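Local coordinates for putative ABC transporter, periplasmic binding protein, amino acid (Neisseria gonorrhoeae, PDB 2YJP) that probably serves as the solute-binding receptor of an ABC transporter, binding L-cysteine in the periplasm for uptake across the inner membrane, at residues A107-Y112 and A123-T128; V118-A123 and P241-G246; I59-D64 and F101-A106. The protein carries 1 engineered substitution. All coordinates share one frame; numbering follows the deposited sequence.

Contact 1 (A107-Y112 and A123-T128); sequences ANRVEY and ANFTQT. With CYS (cysteine), chain D.
A bend at chi3 (-68°) turns the R109 guanidinium back over F125, whose own first torsion sets CG anti to the backbone N and swings the ring beneath the arginine. The two side chains slide past each other in opposite directions. F125 CD1 lies over the centre of the guanidinium, 3.3 Å from R109 CZ, with the two planes 37° apart. Farther back along the chain, R109 CD sits over the ring face in a CH-pi contact, 4.1 Å from the F125 centroid, while V110 CG2 comes to the edge of the ring near CZ. A123 closes in from another direction, its CB 3.6 Å from R109 CD. The A123 carbonyl is gripped at the guanidinium edge: R109 NH1 donates to A123 O at 2.9 Å, exactly in the guanidinium plane and at 170° to the C=O bond. R109 NE is tied to A106 O, so backbone oxygens at two points fix the rotation of the group. The same group also meets the bound cysteine. R109 NH2 donates to its OXT at 3.0 Å, and NH1 adds a weak bond to its O. That same carboxylate oxygen receives T126 N at 2.8 Å in an almost straight bond, whereas the ligand amino nitrogen donates to N124 O at 2.6 Å and to T126 OG1. R131, T174 and D212 supply further bonds to the cysteine. A cation meeting the carboxylate, with oxygens gathered at the amino group, is consistent with this wall of the pocket recognising mainly the alpha-carboxylate and alpha-amino groups common to amino acids.

Contact 2 (V118-A123 and P241-G246); sequences VDLILA and PAVQKG
P241 packs against two leucines that lie beside it and point the same way. Its CB touches both, 3.8 Å from L122 CD2 and 3.9 Å from L120 CD1; one atom farther out, at the tip of the ring, CG continues along L122 CD2 at 3.9 Å. L120 reaches this place because its CG stands anti to the backbone N (chi1 175°) and chi2 (75°) then brings CD1 up to strand 237-244, where it also meets V243 CG1 at 3.9 Å. Behind this apolar row the backbones are joined at I121 and A242, an antiparallel hydrogen-bonded pair: I121 N donates to A242 O at 2.8 Å and A242 N to I121 O at 3.0 Å. Strand 120-121 is flanked by strand 57-61 on one side and by strand 237-244 on the other, and the latter in turn pairs antiparallel with strand 135-137. This is the 2-1-3-n-4 strand order of type II periplasmic binding proteins, with strand 237-244 as the antiparallel member that returns from the other lobe. Helix 248-264 covers P241, L120 and V243 through V254, L250 and L251, while helix 80-93 packs on L120 and L122. Past V243 the strands part, and a water takes over the pairing, donating to D119 O at 2.7 Å and accepting from Q244 N at 3.1 Å. The D119 side chain starts away from strand 237-244, its OD2 accepting from R58 N.

Contact 3 (I59-D64 and F101-A106); sequences IGVFGD and FVLTEA. With ZN (zinc ion), chain G.
V61 and F101 form the close-packed part of the contact, V61 CG1 lying 3.7 Å from F101 CD1 as the two side chains cross obliquely on one side of the sheet. The backbones run parallel in register, I59 beside F101, G60 beside V102 and V61 beside L103, and are tied by V102 N to I59 O, V61 N to V102 O and T104 N to V61 O. The carbonyl oxygen of V102 is gripped twice, from opposite faces of its plane: by V61 N at 3.0 Å and by T104 OG1 at 3.1 Å. With chi1 at -51°, T104 directs this hydroxyl back over the strand pair, where OG1 also rests 3.4 Å from G60 CA. Beyond the strands the packing turns looser and wetter. L103, largely exposed, lays CD2 against G63 CA at 3.8 Å, and a water bridges G63 N and D64 OD1, with only a weak bond to T104 O. F62 leans inward instead, its ring edge near A106 N, and touches the bound cysteine. Farther out E105 chelates zinc with both carboxylate oxygens, OE2 at 2.1 Å and OE1 at 2.5 Å, and D192 is a further ligand. The strand pair, with the small antiparallel sheet 64-78 and helix 80-93 between its members in sequence, is the opening beta-alpha-beta crossover of a periplasmic binding lobe, its C-terminal strand ends leading into the ligand cleft.

How the contacts relate
All three contacts build one lobe of the receptor. The touching residues of contact 2 are all buried, and the contact is mainly apolar and backbone-paired, whereas contact 3 runs from a buried strand pair to a partly exposed edge with zinc; both reach the same sheet, since G60 exchanges backbone hydrogen bonds with L120 and L122. Contact 1, also buried, is different in kind: charged and polar groups are enclosed there to meet the ligand. It shares A123 with contact 2, at the point where strand 120-121 runs out into the pocket loop. F62 and T104 of contact 3, just past the ends of their strands, pack on R109, and F125 rests on A242.

Contact 1 (A107-Y112 and A123-T128)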
loop_
_atom_site.group_PDB
_atom_site.type_symbol
_atom_site.label_atom_id
_atom_site.label_comp_id
_atom_site.label_asym_id
_atom_site.label_seq_id
_atom_site.Cartn_x
_atom_site.Cartn_y
_atom_site.Cartn_z
ATOM N N ALA A 107 -1.699 3.620 -9.739
ATOM C CA ALA A 107 -1.168 3.553 -11.097
ATOM C C ALA A 107 0.015 4.497 -11.391
ATOM O O ALA A 107 0.643 4.348 -12.411
ATOM C CB ALA A 107 -2.289 3.780 -12.147
ATOM N N ASN A 108 0.317 5.445 -10.509
ATOM C CA ASN A 108 1.338 6.469 -10.821
ATOM C C ASN A 108 2.642 6.217 -10.104
ATOM O O ASN A 108 3.629 6.954 -10.322
ATOM C CB ASN A 108 0.866 7.879 -10.403
ATOM C CG ASN A 108 -0.130 8.471 -11.388
ATOM O OD1 ASN A 108 -0.272 7.978 -12.490
ATOM N ND2 ASN A 108 -0.842 9.495 -10.971
ATOM N N ARG A 109 2.643 5.200 -9.235
ATOM C CA ARG A 109 3.794 4.963 -8.368
ATOM C C ARG A 109 5.093 4.778 -9.144
ATOM O O ARG A 109 6.065 5.408 -8.802
ATOM C CB ARG A 109 3.575 3.804 -7.414
ATOM C CG ARG A 109 2.540 4.129 -6.325
ATOM C CD ARG A 109 2.261 2.888 -5.486
ATOM N NE ARG A 109 1.566 1.893 -6.294
ATOM C CZ ARG A 109 0.967 0.840 -5.775
ATOM N NH1 ARG A 109 1.020 0.677 -4.475
ATOM N NH2 ARG A 109 0.330 -0.019 -6.547
ATOM N N VAL A 110 5.077 3.937 -10.180
ATOM C CA VAL A 110 6.223 3.683 -11.000
ATOM C C VAL A 110 6.652 4.976 -11.730
ATOM O O VAL A 110 7.805 5.379 -11.607
ATOM C CB VAL A 110 5.955 2.526 -12.025
ATOM C CG1 VAL A 110 7.049 2.487 -13.121
ATOM C CG2 VAL A 110 5.848 1.181 -11.302
ATOM N N GLU A 111 5.731 5.612 -12.456
ATOM C CA GLU A 111 6.021 6.859 -13.153
ATOM C C GLU A 111 6.630 7.994 -12.277
ATOM O O GLU A 111 7.471 8.736 -12.717
ATOM C CB GLU A 111 4.749 7.363 -13.886
ATOM C CG GLU A 111 4.941 8.719 -14.600
ATOM C CD GLU A 111 6.101 8.709 -15.626
ATOM O OE1 GLU A 111 6.248 7.760 -16.418
ATOM O OE2 GLU A 111 6.901 9.654 -15.677
ATOM N N TYR A 112 6.196 8.097 -11.033
ATOM C CA TYR A 112 6.558 9.231 -10.188
ATOM C C TYR A 112 7.964 9.053 -9.695
ATOM O O TYR A 112 8.718 10.014 -9.576
ATOM C CB TYR A 112 5.613 9.316 -8.977
ATOM C CG TYR A 112 4.331 10.135 -9.178
ATOM C CD1 TYR A 112 3.722 10.269 -10.354
ATOM C CD2 TYR A 112 3.757 10.766 -8.173
ATOM C CE1 TYR A 112 2.554 11.020 -10.492
ATOM C CE2 TYR A 112 2.586 11.473 -8.308
ATOM C CZ TYR A 112 1.989 11.613 -9.448
ATOM O OH TYR A 112 0.827 12.366 -9.504
ATOM N N ALA A 123 4.143 4.273 -0.995
ATOM C CA ALA A 123 2.711 4.119 -1.170
ATOM C C ALA A 123 2.367 2.626 -1.150
ATOM O O ALA A 123 2.112 2.013 -2.189
ATOM C CB ALA A 123 2.216 4.789 -2.461
ATOM N N ASN A 124 2.365 2.067 0.069
ATOM C CA ASN A 124 2.053 0.653 0.351
ATOM C C ASN A 124 2.229 -0.309 -0.845
ATOM O O ASN A 124 1.267 -0.975 -1.278
ATOM C CB ASN A 124 0.627 0.562 0.973
ATOM C CG ASN A 124 0.494 -0.582 1.959
ATOM O OD1 ASN A 124 -0.400 -1.439 1.835
ATOM N ND2 ASN A 124 1.391 -0.604 2.968
ATOM N N PHE A 125 3.480 -0.484 -1.264
ATOM C CA PHE A 125 3.831 -0.926 -2.597
ATOM C C PHE A 125 4.291 -2.381 -2.666
ATOM O O PHE A 125 5.384 -2.750 -2.155
ATOM C CB PHE A 125 4.936 0.004 -3.136
ATOM C CG PHE A 125 5.063 0.036 -4.630
ATOM C CD1 PHE A 125 4.028 -0.348 -5.466
ATOM C CD2 PHE A 125 6.254 0.502 -5.207
ATOM C CE1 PHE A 125 4.193 -0.277 -6.863
ATOM C CE2 PHE A 125 6.423 0.577 -6.567
ATOM C CZ PHE A 125 5.404 0.209 -7.394
ATOM N N THR A 126 3.465 -3.233 -3.266
ATOM C CA THR A 126 3.778 -4.640 -3.273
ATOM C C THR A 126 4.886 -4.867 -4.300
ATOM O O THR A 126 4.807 -4.404 -5.438
ATOM C CB THR A 126 2.561 -5.487 -3.654
ATOM O OG1 THR A 126 1.493 -5.271 -2.702
ATOM C CG2 THR A 126 2.945 -7.007 -3.702
ATOM N N GLN A 127 5.912 -5.579 -3.874
ATOM C CA GLN A 127 6.988 -6.024 -4.749
ATOM C C GLN A 127 6.540 -7.190 -5.606
ATOM O O GLN A 127 5.990 -8.170 -5.086
ATOM C CB GLN A 127 8.164 -6.447 -3.884
ATOM C CG GLN A 127 9.271 -7.111 -4.683
ATOM C CD GLN A 127 10.545 -7.358 -3.882
ATOM O OE1 GLN A 127 10.530 -7.416 -2.651
ATOM N NE2 GLN A 127 11.664 -7.519 -4.602
ATOM N N THR A 128 6.715 -7.041 -6.919
ATOM C CA THR A 128 6.484 -8.114 -7.889
ATOM C C THR A 128 7.657 -8.163 -8.869
ATOM O O THR A 128 8.336 -7.168 -9.061
ATOM C CB THR A 128 5.143 -7.940 -8.691
ATOM O OG1 THR A 128 5.267 -6.903 -9.692
ATOM C CG2 THR A 128 3.968 -7.631 -7.742
HETATM N N CYS D . -0.093 -3.046 -2.155
HETATM C CA CYS D . -0.879 -3.235 -3.396
HETATM C C CYS D . -0.068 -2.756 -4.602
HETATM O O CYS D . 1.119 -2.344 -4.426
HETATM C CB CYS D . -2.190 -2.463 -3.361
HETATM S SG CYS D . -2.016 -0.693 -3.071
HETATM O OXT CYS D . -0.589 -2.801 -5.720
#

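Contact 2 (V118-A123 and P241-G246)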
loop_
_atom_site.group_PDB
_atom_site.type_symbol
_atom_site.label_atom_id
_atom_site.label_comp_id
_atom_site.label_asym_id
_atom_site.label_seq_id
_atom_site.Cartn_x
_atom_site.Cartn_y
_atom_site.Cartn_z
ATOM N N VAL A 118 9.217 11.957 -7.274
ATOM C CA VAL A 118 9.572 11.623 -5.905
ATOM C C VAL A 118 10.897 10.877 -5.816
ATOM O O VAL A 118 11.373 10.281 -6.787
ATOM C CB VAL A 118 8.468 10.744 -5.194
ATOM C CG1 VAL A 118 7.088 11.389 -5.310
ATOM C CG2 VAL A 118 8.481 9.267 -5.717
ATOM N N ASP A 119 11.485 10.908 -4.615
ATOM C CA ASP A 119 12.772 10.263 -4.364
ATOM C C ASP A 119 12.592 8.791 -3.967
ATOM O O ASP A 119 13.471 7.956 -4.179
ATOM C CB ASP A 119 13.496 11.000 -3.256
ATOM C CG ASP A 119 13.756 12.466 -3.594
ATOM O OD1 ASP A 119 14.243 12.755 -4.703
ATOM O OD2 ASP A 119 13.490 13.327 -2.736
ATOM N N LEU A 120 11.410 8.483 -3.447
ATOM C CA LEU A 120 11.147 7.256 -2.786
ATOM C C LEU A 120 9.635 7.031 -2.803
ATOM O O LEU A 120 8.853 7.980 -2.674
ATOM C CB LEU A 120 11.659 7.343 -1.349
ATOM C CG LEU A 120 11.357 6.169 -0.445
ATOM C CD1 LEU A 120 12.190 5.024 -0.742
ATOM C CD2 LEU A 120 11.781 6.479 0.919
ATOM N N ILE A 121 9.238 5.772 -2.985
ATOM C CA ILE A 121 7.819 5.407 -2.922
ATOM C C ILE A 121 7.615 4.642 -1.658
ATOM O O ILE A 121 8.303 3.629 -1.439
ATOM C CB ILE A 121 7.363 4.521 -4.094
ATOM C CG1 ILE A 121 7.363 5.346 -5.377
ATOM C CG2 ILE A 121 6.001 3.824 -3.761
ATOM C CD1 ILE A 121 6.280 6.482 -5.395
ATOM N N LEU A 122 6.687 5.140 -0.828
ATOM C CA LEU A 122 6.203 4.388 0.328
ATOM C C LEU A 122 4.675 4.356 0.221
ATOM O O LEU A 122 3.974 4.434 1.242
ATOM C CB LEU A 122 6.678 5.055 1.618
ATOM C CG LEU A 122 8.088 4.578 2.056
ATOM C CD1 LEU A 122 8.657 5.330 3.197
ATOM C CD2 LEU A 122 8.107 3.032 2.397
ATOM N N ALA A 123 4.143 4.273 -0.995
ATOM C CA ALA A 123 2.711 4.119 -1.170
ATOM C C ALA A 123 2.367 2.626 -1.150
ATOM O O ALA A 123 2.112 2.013 -2.189
ATOM C CB ALA A 123 2.216 4.789 -2.461
ATOM N N PRO A 241 9.714 -0.404 0.224
ATOM C CA PRO A 241 9.935 0.914 -0.386
ATOM C C PRO A 241 10.499 0.738 -1.782
ATOM O O PRO A 241 11.088 -0.309 -2.084
ATOM C CB PRO A 241 11.016 1.546 0.489
ATOM C CG PRO A 241 11.142 0.632 1.760
ATOM C CD PRO A 241 10.718 -0.726 1.256
ATOM N N ALA A 242 10.355 1.749 -2.642
ATOM C CA ALA A 242 10.950 1.657 -3.990
ATOM C C ALA A 242 11.664 2.947 -4.373
ATOM O O ALA A 242 11.138 4.037 -4.102
ATOM C CB ALA A 242 9.916 1.296 -5.029
ATOM N N VAL A 243 12.850 2.807 -4.988
ATOM C CA VAL A 243 13.583 3.960 -5.515
ATOM C C VAL A 243 13.670 3.802 -7.021
ATOM O O VAL A 243 13.362 2.726 -7.537
ATOM C CB VAL A 243 14.994 4.086 -4.928
ATOM C CG1 VAL A 243 14.923 4.314 -3.433
ATOM C CG2 VAL A 243 15.860 2.841 -5.275
ATOM N N GLN A 244 14.086 4.868 -7.702
ATOM C CA GLN A 244 14.352 4.849 -9.149
ATOM C C GLN A 244 15.303 3.724 -9.476
ATOM O O GLN A 244 16.280 3.507 -8.746
ATOM C CB GLN A 244 14.973 6.169 -9.593
ATOM C CG GLN A 244 15.026 6.414 -11.083
ATOM C CD GLN A 244 15.583 7.820 -11.410
ATOM O OE1 GLN A 244 16.779 8.030 -11.328
ATOM N NE2 GLN A 244 14.706 8.776 -11.757
ATOM N N LYS A 245 15.038 3.035 -10.590
ATOM C CA LYS A 245 15.857 1.965 -11.098
ATOM C C LYS A 245 17.275 2.431 -11.274
ATOM O O LYS A 245 17.501 3.438 -11.926
ATOM C CB LYS A 245 15.306 1.516 -12.475
ATOM C CG LYS A 245 16.060 0.318 -13.049
ATOM C CD LYS A 245 15.653 -0.907 -12.240
ATOM C CE LYS A 245 15.562 -2.133 -13.061
ATOM N NZ LYS A 245 16.450 -3.263 -12.838
ATOM N N GLY A 246 18.228 1.718 -10.689
ATOM C CA GLY A 246 19.616 2.157 -10.729
ATOM C C GLY A 246 20.086 3.053 -9.605
ATOM O O GLY A 246 21.293 3.337 -9.497
HETATM O O HOH W 1 15.048 7.391 -6.234
#

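Contact 3 (I59-D64 and F101-A106)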
loop_
_atom_site.group_PDB
_atom_site.type_symbol
_atom_site.label_atom_id
_atom_site.label_comp_id
_atom_site.label_asym_id
_atom_site.label_seq_id
_atom_site.Cartn_x
_atom_site.Cartn_y
_atom_site.Cartn_z
ATOM N N ILE A 59 8.601 12.097 -0.839
ATOM C CA ILE A 59 8.082 10.724 -0.677
ATOM C C ILE A 59 6.637 10.492 -1.133
ATOM O O ILE A 59 5.696 11.169 -0.649
ATOM C CB ILE A 59 8.258 10.178 0.754
ATOM C CG1 ILE A 59 9.708 10.331 1.183
ATOM C CG2 ILE A 59 7.825 8.706 0.817
ATOM C CD1 ILE A 59 10.055 9.881 2.594
ATOM N N GLY A 60 6.479 9.531 -2.062
ATOM C CA GLY A 60 5.182 9.132 -2.609
ATOM C C GLY A 60 4.450 8.262 -1.602
ATOM O O GLY A 60 5.008 7.254 -1.102
ATOM N N VAL A 61 3.212 8.657 -1.279
ATOM C CA VAL A 61 2.358 7.952 -0.308
ATOM C C VAL A 61 0.929 7.995 -0.757
ATOM O O VAL A 61 0.565 8.822 -1.606
ATOM C CB VAL A 61 2.428 8.527 1.171
ATOM C CG1 VAL A 61 3.841 8.422 1.719
ATOM C CG2 VAL A 61 1.934 9.991 1.267
ATOM N N PHE A 62 0.106 7.109 -0.178
ATOM C CA PHE A 62 -1.343 7.184 -0.374
ATOM C C PHE A 62 -2.026 8.291 0.412
ATOM O O PHE A 62 -1.642 8.590 1.556
ATOM C CB PHE A 62 -2.005 5.846 -0.043
ATOM C CG PHE A 62 -1.830 4.838 -1.115
ATOM C CD1 PHE A 62 -2.415 5.048 -2.371
ATOM C CD2 PHE A 62 -1.087 3.687 -0.897
ATOM C CE1 PHE A 62 -2.265 4.145 -3.389
ATOM C CE2 PHE A 62 -0.923 2.740 -1.936
ATOM C CZ PHE A 62 -1.503 2.991 -3.188
ATOM N N GLY A 63 -3.041 8.923 -0.214
ATOM C CA GLY A 63 -3.908 9.806 0.488
ATOM C C GLY A 63 -5.183 9.170 1.009
ATOM O O GLY A 63 -5.936 9.819 1.784
ATOM N N ASP A 64 -5.500 7.948 0.581
ATOM C CA ASP A 64 -6.838 7.405 0.859
ATOM C C ASP A 64 -6.788 5.898 1.096
ATOM O O ASP A 64 -7.674 5.161 0.717
ATOM C CB ASP A 64 -7.799 7.718 -0.286
ATOM C CG ASP A 64 -7.348 7.100 -1.637
ATOM O OD1 ASP A 64 -6.198 6.587 -1.747
ATOM O OD2 ASP A 64 -8.170 7.148 -2.600
ATOM N N PHE A 101 5.558 15.062 1.467
ATOM C CA PHE A 101 4.677 13.942 1.033
ATOM C C PHE A 101 3.876 14.239 -0.240
ATOM O O PHE A 101 3.192 15.240 -0.307
ATOM C CB PHE A 101 3.647 13.615 2.095
ATOM C CG PHE A 101 4.215 12.955 3.285
ATOM C CD1 PHE A 101 4.741 11.671 3.205
ATOM C CD2 PHE A 101 4.244 13.610 4.471
ATOM C CE1 PHE A 101 5.274 11.073 4.298
ATOM C CE2 PHE A 101 4.791 13.004 5.605
ATOM C CZ PHE A 101 5.305 11.736 5.491
ATOM N N VAL A 102 3.931 13.346 -1.214
ATOM C CA VAL A 102 3.329 13.575 -2.491
ATOM C C VAL A 102 2.273 12.474 -2.621
ATOM O O VAL A 102 2.583 11.276 -2.553
ATOM C CB VAL A 102 4.404 13.478 -3.630
ATOM C CG1 VAL A 102 3.741 13.490 -5.025
ATOM C CG2 VAL A 102 5.456 14.591 -3.497
ATOM N N LEU A 103 1.020 12.866 -2.763
ATOM C CA LEU A 103 -0.045 11.897 -2.838
ATOM C C LEU A 103 0.004 11.220 -4.187
ATOM O O LEU A 103 0.044 11.880 -5.250
ATOM C CB LEU A 103 -1.423 12.540 -2.584
ATOM C CG LEU A 103 -1.624 13.203 -1.219
ATOM C CD1 LEU A 103 -3.116 13.682 -1.033
ATOM C CD2 LEU A 103 -1.161 12.372 -0.040
ATOM N N THR A 104 0.011 9.901 -4.159
ATOM C CA THR A 104 0.214 9.152 -5.375
ATOM C C THR A 104 -0.915 8.155 -5.593
ATOM O O THR A 104 -1.104 7.329 -4.721
ATOM C CB THR A 104 1.549 8.342 -5.251
ATOM O OG1 THR A 104 2.604 9.219 -4.854
ATOM C CG2 THR A 104 1.965 7.751 -6.584
ATOM N N GLU A 105 -1.640 8.200 -6.717
ATOM C CA GLU A 105 -2.485 7.029 -7.158
ATOM C C GLU A 105 -1.685 5.722 -7.321
ATOM O O GLU A 105 -0.470 5.751 -7.651
ATOM C CB GLU A 105 -3.151 7.295 -8.497
ATOM C CG GLU A 105 -3.954 8.615 -8.517
ATOM C CD GLU A 105 -4.687 8.894 -9.828
ATOM O OE1 GLU A 105 -4.354 8.288 -10.863
ATOM O OE2 GLU A 105 -5.627 9.730 -9.827
ATOM N N ALA A 106 -2.355 4.577 -7.158
ATOM C CA ALA A 106 -1.672 3.273 -7.340
ATOM C C ALA A 106 -0.987 3.225 -8.678
ATOM O O ALA A 106 0.182 2.850 -8.725
ATOM C CB ALA A 106 -2.628 2.079 -7.200
HETATM ZN ZN ZN G . -6.274 9.571 -11.793
HETATM O O HOH W 2 -3.901 8.321 -2.973
#